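Local coordinates for nitroreductase family protein (Lactobacillus plantarum, PDB 4QLX), which probably reduces the enone 10-oxo-(11E)-octadecenoate to 10-oxooctadecanoate with NADH and bound FMN, within a pathway that saturates polyunsaturated fatty acids, at residues K71-N80 with F169-T180. Residues are numbered along the deposited sequence; the frame is centred on the assembly and turned at random.
Sequences KFKQAVMKFN and FSGIDFEKMIPT. With FMN (flavin mononucleotide), chain C; KTC (10-oxooctadecanoic acid), chain I.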
ATOM      1  N   LYS A  71      17.414 -21.583  -2.605  1.00 28.53           N
ATOM      2  CA  LYS A  71      18.373 -20.508  -2.413  1.00 29.03           C
ATOM      3  C   LYS A  71      17.752 -19.351  -1.625  1.00 30.64           C
ATOM      4  O   LYS A  71      18.378 -18.777  -0.738  1.00 31.52           O
ATOM      5  CB  LYS A  71      18.885 -20.016  -3.767  1.00 29.03           C
ATOM      6  CG  LYS A  71      19.694 -18.742  -3.703  1.00 36.49           C
ATOM      7  CD  LYS A  71      20.994 -18.934  -2.934  1.00 39.79           C
ATOM      8  CE  LYS A  71      22.041 -17.940  -3.412  1.00 40.08           C
ATOM      9  NZ  LYS A  71      23.246 -17.921  -2.542  1.00 45.85           N
ATOM     10  N   PHE A  72      16.518 -19.009  -1.975  1.00 29.76           N
ATOM     11  CA  PHE A  72      15.774 -17.946  -1.309  1.00 25.48           C
ATOM     12  C   PHE A  72      15.587 -18.269   0.174  1.00 28.90           C
ATOM     13  O   PHE A  72      15.867 -17.442   1.041  1.00 27.57           O
ATOM     14  CB  PHE A  72      14.431 -17.768  -2.019  1.00 26.91           C
ATOM     15  CG  PHE A  72      13.530 -16.738  -1.412  1.00 25.10           C
ATOM     16  CD1 PHE A  72      13.909 -15.405  -1.343  1.00 29.53           C
ATOM     17  CD2 PHE A  72      12.265 -17.087  -0.976  1.00 22.27           C
ATOM     18  CE1 PHE A  72      13.053 -14.446  -0.807  1.00 25.08           C
ATOM     19  CE2 PHE A  72      11.407 -16.127  -0.435  1.00 22.15           C
ATOM     20  CZ  PHE A  72      11.806 -14.810  -0.359  1.00 25.32           C
ATOM     21  N   LYS A  73      15.139 -19.487   0.463  1.00 26.21           N
ATOM     22  CA  LYS A  73      14.866 -19.891   1.843  1.00 29.20           C
ATOM     23  C   LYS A  73      16.053 -19.737   2.790  1.00 28.41           C
ATOM     24  O   LYS A  73      15.868 -19.670   4.002  1.00 25.36           O
ATOM     25  CB  LYS A  73      14.374 -21.332   1.884  1.00 30.09           C
ATOM     26  CG  LYS A  73      12.968 -21.467   1.376  1.00 29.59           C
ATOM     27  CD  LYS A  73      12.300 -22.716   1.884  1.00 33.33           C
ATOM     28  CE  LYS A  73      12.922 -23.966   1.320  1.00 35.37           C
ATOM     29  NZ  LYS A  73      12.026 -25.121   1.579  1.00 27.87           N
ATOM     30  N   GLN A  74      17.263 -19.654   2.246  1.00 29.97           N
ATOM     31  CA  GLN A  74      18.447 -19.441   3.076  1.00 31.16           C
ATOM     32  C   GLN A  74      18.358 -18.166   3.909  1.00 31.54           C
ATOM     33  O   GLN A  74      19.011 -18.047   4.939  1.00 32.45           O
ATOM     34  CB  GLN A  74      19.699 -19.377   2.211  1.00 31.23           C
ATOM     35  CG  GLN A  74      20.012 -20.633   1.425  1.00 34.45           C
ATOM     36  CD  GLN A  74      21.295 -20.466   0.631  1.00 44.45           C
ATOM     37  OE1 GLN A  74      21.779 -19.339   0.438  1.00 39.64           O
ATOM     38  NE2 GLN A  74      21.863 -21.580   0.183  1.00 47.56           N
ATOM     39  N   ALA A  75      17.561 -17.207   3.440  1.00 28.67           N
ATOM     40  CA  ALA A  75      17.447 -15.899   4.084  1.00 29.04           C
ATOM     41  C   ALA A  75      16.008 -15.640   4.549  1.00 28.50           C
ATOM     42  O   ALA A  75      15.642 -14.508   4.863  1.00 29.14           O
ATOM     43  CB  ALA A  75      17.913 -14.796   3.128  1.00 25.57           C
ATOM     44  N   VAL A  76      15.206 -16.701   4.593  1.00 27.23           N
ATOM     45  CA  VAL A  76      13.819 -16.621   5.059  1.00 26.31           C
ATOM     46  C   VAL A  76      13.677 -17.415   6.351  1.00 25.48           C
ATOM     47  O   VAL A  76      14.220 -18.510   6.448  1.00 27.57           O
ATOM     48  CB  VAL A  76      12.843 -17.155   3.988  1.00 23.95           C
ATOM     49  CG1 VAL A  76      11.418 -17.297   4.543  1.00 20.32           C
ATOM     50  CG2 VAL A  76      12.860 -16.243   2.753  1.00 23.99           C
ATOM     51  N   MET A  77      12.977 -16.869   7.346  1.00 23.33           N
ATOM     52  CA  MET A  77      12.762 -17.592   8.602  1.00 28.49           C
ATOM     53  C   MET A  77      11.929 -18.848   8.343  1.00 26.48           C
ATOM     54  O   MET A  77      11.054 -18.847   7.477  1.00 26.11           O
ATOM     55  CB  MET A  77      12.078 -16.701   9.648  1.00 24.31           C
ATOM     56  CG  MET A  77      12.931 -15.519  10.098  1.00 30.25           C
ATOM     57  SD  MET A  77      12.045 -14.329  11.123  1.00 26.75           S
ATOM     58  CE  MET A  77      11.696 -15.344  12.560  1.00 30.56           C
ATOM     59  N   LYS A  78      12.207 -19.916   9.088  1.00 27.26           N
ATOM     60  CA  LYS A  78      11.563 -21.208   8.833  1.00 25.18           C
ATOM     61  C   LYS A  78      10.053 -21.155   9.048  1.00 25.35           C
ATOM     62  O   LYS A  78       9.304 -21.894   8.413  1.00 24.50           O
ATOM     63  CB  LYS A  78      12.200 -22.311   9.693  1.00 28.77           C
ATOM     64  CG  LYS A  78      12.190 -22.083  11.211  1.00 29.47           C
ATOM     65  CD  LYS A  78      11.912 -23.412  11.926  1.00 40.84           C
ATOM     66  CE  LYS A  78      12.353 -23.419  13.379  1.00 36.91           C
ATOM     67  NZ  LYS A  78      13.839 -23.462  13.496  1.00 49.15           N
ATOM     68  N   PHE A  79       9.604 -20.254   9.917  1.00 26.04           N
ATOM     69  CA  PHE A  79       8.176 -20.014  10.108  1.00 23.82           C
ATOM     70  C   PHE A  79       7.460 -19.778   8.769  1.00 24.94           C
ATOM     71  O   PHE A  79       6.297 -20.140   8.608  1.00 25.75           O
ATOM     72  CB  PHE A  79       7.967 -18.817  11.046  1.00 27.66           C
ATOM     73  CG  PHE A  79       6.526 -18.577  11.431  1.00 27.79           C
ATOM     74  CD1 PHE A  79       5.684 -17.833  10.615  1.00 25.20           C
ATOM     75  CD2 PHE A  79       6.022 -19.086  12.618  1.00 26.74           C
ATOM     76  CE1 PHE A  79       4.355 -17.619  10.974  1.00 28.79           C
ATOM     77  CE2 PHE A  79       4.710 -18.867  12.987  1.00 29.94           C
ATOM     78  CZ  PHE A  79       3.871 -18.130  12.167  1.00 28.89           C
ATOM     79  N   ASN A  80       8.164 -19.188   7.804  1.00 25.75           N
ATOM     80  CA  ASN A  80       7.559 -18.837   6.527  1.00 23.99           C
ATOM     81  C   ASN A  80       7.838 -19.813   5.393  1.00 23.96           C
ATOM     82  O   ASN A  80       7.513 -19.542   4.243  1.00 26.09           O
ATOM     83  CB  ASN A  80       8.008 -17.431   6.130  1.00 20.37           C
ATOM     84  CG  ASN A  80       7.425 -16.387   7.035  1.00 19.16           C
ATOM     85  OD1 ASN A  80       6.239 -16.440   7.357  1.00 21.62           O
ATOM     86  ND2 ASN A  80       8.246 -15.444   7.471  1.00 20.44           N
ATOM     87  N   PHE A 169       5.083 -10.856   3.686  1.00 20.04           N
ATOM     88  CA  PHE A 169       5.871 -11.308   4.837  1.00 20.42           C
ATOM     89  C   PHE A 169       7.251 -10.666   4.900  1.00 20.00           C
ATOM     90  O   PHE A 169       7.919 -10.510   3.881  1.00 25.69           O
ATOM     91  CB  PHE A 169       6.008 -12.841   4.843  1.00 19.97           C
ATOM     92  CG  PHE A 169       6.852 -13.391   3.727  1.00 20.97           C
ATOM     93  CD1 PHE A 169       6.273 -13.731   2.512  1.00 18.54           C
ATOM     94  CD2 PHE A 169       8.216 -13.579   3.896  1.00 19.96           C
ATOM     95  CE1 PHE A 169       7.035 -14.243   1.485  1.00 23.47           C
ATOM     96  CE2 PHE A 169       8.991 -14.085   2.869  1.00 23.59           C
ATOM     97  CZ  PHE A 169       8.396 -14.419   1.654  1.00 24.79           C
ATOM     98  N   SER A 170       7.669 -10.289   6.106  1.00 18.09           N
ATOM     99  CA  SER A 170       8.997  -9.732   6.313  1.00 20.37           C
ATOM    100  C   SER A 170       9.765 -10.531   7.356  1.00 24.78           C
ATOM    101  O   SER A 170      10.783 -10.066   7.868  1.00 27.46           O
ATOM    102  CB  SER A 170       8.907  -8.263   6.730  1.00 26.81           C
ATOM    103  OG  SER A 170       8.272  -8.146   7.996  1.00 30.35           O
ATOM    104  N   GLY A 171       9.285 -11.742   7.652  1.00 21.67           N
ATOM    105  CA  GLY A 171       9.982 -12.636   8.564  1.00 22.32           C
ATOM    106  C   GLY A 171      11.180 -13.220   7.846  1.00 25.66           C
ATOM    107  O   GLY A 171      11.129 -14.351   7.350  1.00 23.06           O
ATOM    108  N   ILE A 172      12.249 -12.430   7.753  1.00 24.55           N
ATOM    109  CA  ILE A 172      13.413 -12.810   6.967  1.00 26.07           C
ATOM    110  C   ILE A 172      14.710 -12.519   7.695  1.00 28.17           C
ATOM    111  O   ILE A 172      14.717 -11.875   8.731  1.00 29.29           O
ATOM    112  CB  ILE A 172      13.434 -12.079   5.612  1.00 21.25           C
ATOM    113  CG1 ILE A 172      13.480 -10.559   5.829  1.00 24.66           C
ATOM    114  CG2 ILE A 172      12.217 -12.466   4.785  1.00 21.58           C
ATOM    115  CD1 ILE A 172      13.642  -9.744   4.538  1.00 24.05           C
ATOM    116  N   ASP A 173      15.809 -13.015   7.144  1.00 31.57           N
ATOM    117  CA  ASP A 173      17.137 -12.677   7.628  1.00 30.24           C
ATOM    118  C   ASP A 173      17.582 -11.385   6.942  1.00 31.43           C
ATOM    119  O   ASP A 173      18.050 -11.405   5.804  1.00 31.15           O
ATOM    120  CB  ASP A 173      18.110 -13.826   7.347  1.00 35.23           C
ATOM    121  CG  ASP A 173      19.485 -13.608   7.960  1.00 36.31           C
ATOM    122  OD1 ASP A 173      19.983 -12.466   7.978  1.00 36.63           O
ATOM    123  OD2 ASP A 173      20.077 -14.593   8.433  1.00 40.58           O
ATOM    124  N   PHE A 174      17.447 -10.264   7.639  1.00 28.00           N
ATOM    125  CA  PHE A 174      17.665  -8.969   7.008  1.00 34.22           C
ATOM    126  C   PHE A 174      19.124  -8.697   6.660  1.00 34.02           C
ATOM    127  O   PHE A 174      19.410  -7.876   5.797  1.00 32.88           O
ATOM    128  CB  PHE A 174      17.127  -7.856   7.901  1.00 29.53           C
ATOM    129  CG  PHE A 174      15.634  -7.726   7.852  1.00 34.81           C
ATOM    130  CD1 PHE A 174      15.026  -6.950   6.874  1.00 31.70           C
ATOM    131  CD2 PHE A 174      14.832  -8.383   8.775  1.00 32.71           C
ATOM    132  CE1 PHE A 174      13.647  -6.833   6.817  1.00 29.12           C
ATOM    133  CE2 PHE A 174      13.453  -8.267   8.719  1.00 32.92           C
ATOM    134  CZ  PHE A 174      12.862  -7.490   7.738  1.00 29.75           C
ATOM    135  N   GLU A 175      20.047  -9.397   7.309  1.00 35.60           N
ATOM    136  CA  GLU A 175      21.460  -9.206   7.014  1.00 37.22           C
ATOM    137  C   GLU A 175      21.907 -10.086   5.845  1.00 35.13           C
ATOM    138  O   GLU A 175      22.983  -9.879   5.299  1.00 43.78           O
ATOM    139  CB  GLU A 175      22.328  -9.482   8.254  1.00 36.27           C
ATOM    140  CG  GLU A 175      21.876  -8.760   9.532  1.00 42.30           C
ATOM    141  CD  GLU A 175      20.668  -9.411  10.220  1.00 48.53           C
ATOM    142  OE1 GLU A 175      20.403 -10.612   9.975  1.00 47.82           O
ATOM    143  OE2 GLU A 175      19.972  -8.708  10.995  1.00 48.58           O
ATOM    144  N   LYS A 176      21.069 -11.041   5.445  1.00 30.89           N
ATOM    145  CA  LYS A 176      21.453 -12.027   4.427  1.00 31.58           C
ATOM    146  C   LYS A 176      20.665 -11.948   3.129  1.00 29.54           C
ATOM    147  O   LYS A 176      21.111 -12.472   2.101  1.00 26.85           O
ATOM    148  CB  LYS A 176      21.306 -13.453   4.975  1.00 34.65           C
ATOM    149  CG  LYS A 176      22.476 -13.952   5.775  1.00 34.28           C
ATOM    150  CD  LYS A 176      22.258 -15.402   6.191  1.00 38.96           C
ATOM    151  CE  LYS A 176      22.118 -16.314   4.985  1.00 38.06           C
ATOM    152  NZ  LYS A 176      21.853 -17.724   5.388  1.00 45.57           N
ATOM    153  N   MET A 177      19.489 -11.325   3.169  1.00 27.49           N
ATOM    154  CA  MET A 177      18.578 -11.403   2.031  1.00 26.34           C
ATOM    155  C   MET A 177      19.148 -10.784   0.754  1.00 26.44           C
ATOM    156  O   MET A 177      19.058 -11.380  -0.314  1.00 26.23           O
ATOM    157  CB  MET A 177      17.238 -10.749   2.360  1.00 25.18           C
ATOM    158  CG  MET A 177      16.221 -10.826   1.217  1.00 24.74           C
ATOM    159  SD  MET A 177      15.872 -12.498   0.603  1.00 24.31           S
ATOM    160  CE  MET A 177      14.862 -13.156   1.927  1.00 24.29           C
ATOM    161  N   ILE A 178      19.730  -9.597   0.854  1.00 27.06           N
ATOM    162  CA  ILE A 178      20.212  -8.927  -0.351  1.00 27.80           C
ATOM    163  C   ILE A 178      21.316  -9.742  -1.040  1.00 25.68           C
ATOM    164  O   ILE A 178      21.250  -9.950  -2.252  1.00 28.59           O
ATOM    165  CB  ILE A 178      20.704  -7.481  -0.057  1.00 29.46           C
ATOM    166  CG1 ILE A 178      19.530  -6.592   0.352  1.00 26.22           C
ATOM    167  CG2 ILE A 178      21.403  -6.879  -1.275  1.00 31.32           C
ATOM    168  CD1 ILE A 178      18.415  -6.512  -0.678  1.00 25.41           C
ATOM    169  N   PRO A 179      22.320 -10.221  -0.285  1.00 26.57           N
ATOM    170  CA  PRO A 179      23.327 -11.016  -0.994  1.00 29.37           C
ATOM    171  C   PRO A 179      22.769 -12.337  -1.512  1.00 30.36           C
ATOM    172  O   PRO A 179      23.145 -12.764  -2.604  1.00 31.52           O
ATOM    173  CB  PRO A 179      24.403 -11.249   0.069  1.00 32.15           C
ATOM    174  CG  PRO A 179      24.220 -10.133   1.043  1.00 33.31           C
ATOM    175  CD  PRO A 179      22.740  -9.930   1.098  1.00 30.68           C
ATOM    176  N   THR A 180      21.872 -12.956  -0.747  1.00 27.80           N
ATOM    177  CA  THR A 180      21.174 -14.170  -1.180  1.00 30.85           C
ATOM    178  C   THR A 180      20.471 -13.971  -2.521  1.00 30.99           C
ATOM    179  O   THR A 180      20.416 -14.881  -3.337  1.00 30.58           O
ATOM    180  CB  THR A 180      20.134 -14.630  -0.122  1.00 32.36           C
ATOM    181  OG1 THR A 180      20.813 -15.025   1.076  1.00 32.65           O
ATOM    182  CG2 THR A 180      19.300 -15.804  -0.633  1.00 29.86           C
TER
HETATM  183  N1  FMN C 301       2.624 -13.401   7.840  1.00 20.93           N
HETATM  184  C2  FMN C 301       3.422 -14.499   8.088  1.00 22.16           C
HETATM  185  O2  FMN C 301       2.927 -15.614   8.194  1.00 24.40           O
HETATM  186  N3  FMN C 301       4.779 -14.373   8.221  1.00 23.84           N
HETATM  187  C4  FMN C 301       5.353 -13.130   8.100  1.00 22.66           C
HETATM  188  O4  FMN C 301       6.563 -13.002   8.227  1.00 19.85           O
HETATM  189  C4A FMN C 301       4.560 -12.018   7.865  1.00 22.25           C
HETATM  190  N5  FMN C 301       5.149 -10.785   7.753  1.00 26.56           N
HETATM  191  C5A FMN C 301       4.392  -9.669   7.492  1.00 23.14           C
HETATM  192  C6  FMN C 301       5.053  -8.460   7.380  1.00 25.95           C
HETATM  193  C7  FMN C 301       4.332  -7.310   7.111  1.00 27.20           C
HETATM  194  C7M FMN C 301       5.031  -5.995   6.977  1.00 22.85           C
HETATM  195  C8  FMN C 301       2.959  -7.384   6.964  1.00 26.73           C
HETATM  196  C8M FMN C 301       2.232  -6.115   6.666  1.00 23.43           C
HETATM  197  C9  FMN C 301       2.290  -8.608   7.075  1.00 22.83           C
HETATM  198  C9A FMN C 301       3.015  -9.772   7.345  1.00 21.88           C
HETATM  199  N10 FMN C 301       2.411 -11.030   7.480  1.00 22.42           N
HETATM  200  C10 FMN C 301       3.192 -12.145   7.731  1.00 22.39           C
HETATM  201  C1' FMN C 301       0.922 -11.226   7.344  1.00 17.32           C
HETATM  202  C2' FMN C 301       0.213 -10.666   8.598  1.00 23.00           C
HETATM  203  O2' FMN C 301       0.375 -11.535   9.699  1.00 20.43           O
HETATM  204  C3' FMN C 301      -1.274 -10.413   8.360  1.00 22.04           C
HETATM  205  O3' FMN C 301      -1.395  -9.353   7.427  1.00 20.19           O
HETATM  206  C4' FMN C 301      -2.056 -10.006   9.618  1.00 23.19           C
HETATM  207  O4' FMN C 301      -2.080 -11.022  10.598  1.00 23.78           O
HETATM  208  C5' FMN C 301      -3.492  -9.636   9.249  1.00 21.15           C
HETATM  209  O5' FMN C 301      -4.148 -10.713   8.616  1.00 19.51           O
HETATM  210  P   FMN C 301      -4.733 -10.539   7.121  1.00 20.59           P
HETATM  211  O1P FMN C 301      -5.323 -11.876   6.729  1.00 19.07           O
HETATM  212  O2P FMN C 301      -3.612 -10.150   6.172  1.00 21.75           O
HETATM  213  O3P FMN C 301      -5.806  -9.475   7.087  1.00 19.25           O
HETATM  214  O1  KTC I 301      -2.462 -21.133  11.144  1.00 53.03           O
HETATM  215  C17 KTC I 301      -2.427 -20.004  10.660  1.00 47.30           C
HETATM  216  O   KTC I 301      -3.266 -19.671   9.675  1.00 51.59           O
HETATM  217  C16 KTC I 301      -1.446 -18.981  11.177  1.00 41.81           C
HETATM  218  C15 KTC I 301      -2.217 -17.766  11.671  1.00 34.15           C
HETATM  219  C14 KTC I 301      -1.476 -16.484  11.322  1.00 35.42           C
HETATM  220  C13 KTC I 301      -0.141 -16.403  12.046  1.00 33.70           C
HETATM  221  C12 KTC I 301       0.542 -15.070  11.789  1.00 27.05           C
HETATM  222  C11 KTC I 301       1.637 -14.829  12.820  1.00 30.35           C
HETATM  223  C10 KTC I 301       2.345 -13.495  12.574  1.00 26.96           C
HETATM  224  C9  KTC I 301       3.244 -13.567  11.351  1.00 24.56           C
HETATM  225  C8  KTC I 301       3.722 -12.170  11.051  1.00 24.35           C
HETATM  226  O2  KTC I 301       2.925 -11.303  10.703  1.00 20.87           O
HETATM  227  C7  KTC I 301       5.189 -11.849  11.200  1.00 25.71           C
HETATM  228  C6  KTC I 301       5.402 -10.381  10.859  1.00 28.51           C
HETATM  229  C5  KTC I 301       6.822 -10.166  10.362  1.00 27.90           C
HETATM  230  C4  KTC I 301       7.716  -9.714  11.506  1.00 28.83           C
HETATM  231  C3  KTC I 301       9.141 -10.123  11.187  1.00 34.96           C
HETATM  232  C2  KTC I 301      10.122  -9.023  11.553  1.00 38.87           C
HETATM  233  C1  KTC I 301      11.489  -9.612  11.902  1.00 39.87           C
HETATM  234  C   KTC I 301      12.026 -10.544  10.832  1.00 37.05           C
HETATM  235  O   HOH W   1      22.767 -17.214   1.732  1.00 38.78           O
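Phe72 meets Phe169 and Met177 where segments 71-80 and 169-180 of the nitroreductase fold come together, their backbones paired by a single beta bridge, and frame the pyrimidine end of the flavin. The Phe72 ring, its CG anti to the backbone N (chi1 178°), sets CZ edge to edge with Phe169, 4.0 Å from its CZ, while Met177 SD makes an oblique Met-aromatic contact, 4.8 Å from the centroid of the Phe72 ring. Gln74 O accepts from Lys176 NZ, and a water joins Gln74 OE1 to Thr180 OG1. At Ala75 the main chain takes over: Asp173 N gives a nearly straight bond (171°) to Ala75 O. Val76 forms the bridge with Ile172 and packs CG2 against Met177 CE. Met77 N then reaches Gly171 O at 3.1 Å, and Met77 SD lies 3.8 Å from KTC C, the terminal methyl of the bound 10-oxooctadecanoic acid. Asn80 illustrates how one amide can couple loop and cofactor: OD1 accepts from FMN N3 at 2.7 Å, and ND2 donates to FMN O4. Asn80 ND2 also donates to an in-plane lone pair of Gly171 O at 3.1 Å. A leucine here would probably leave FMN N3 without this acceptor and Gly171 O with Met77 N as its remaining donor in this contact. Beside it, Ser170 N donates to FMN N5 at 3.1 Å.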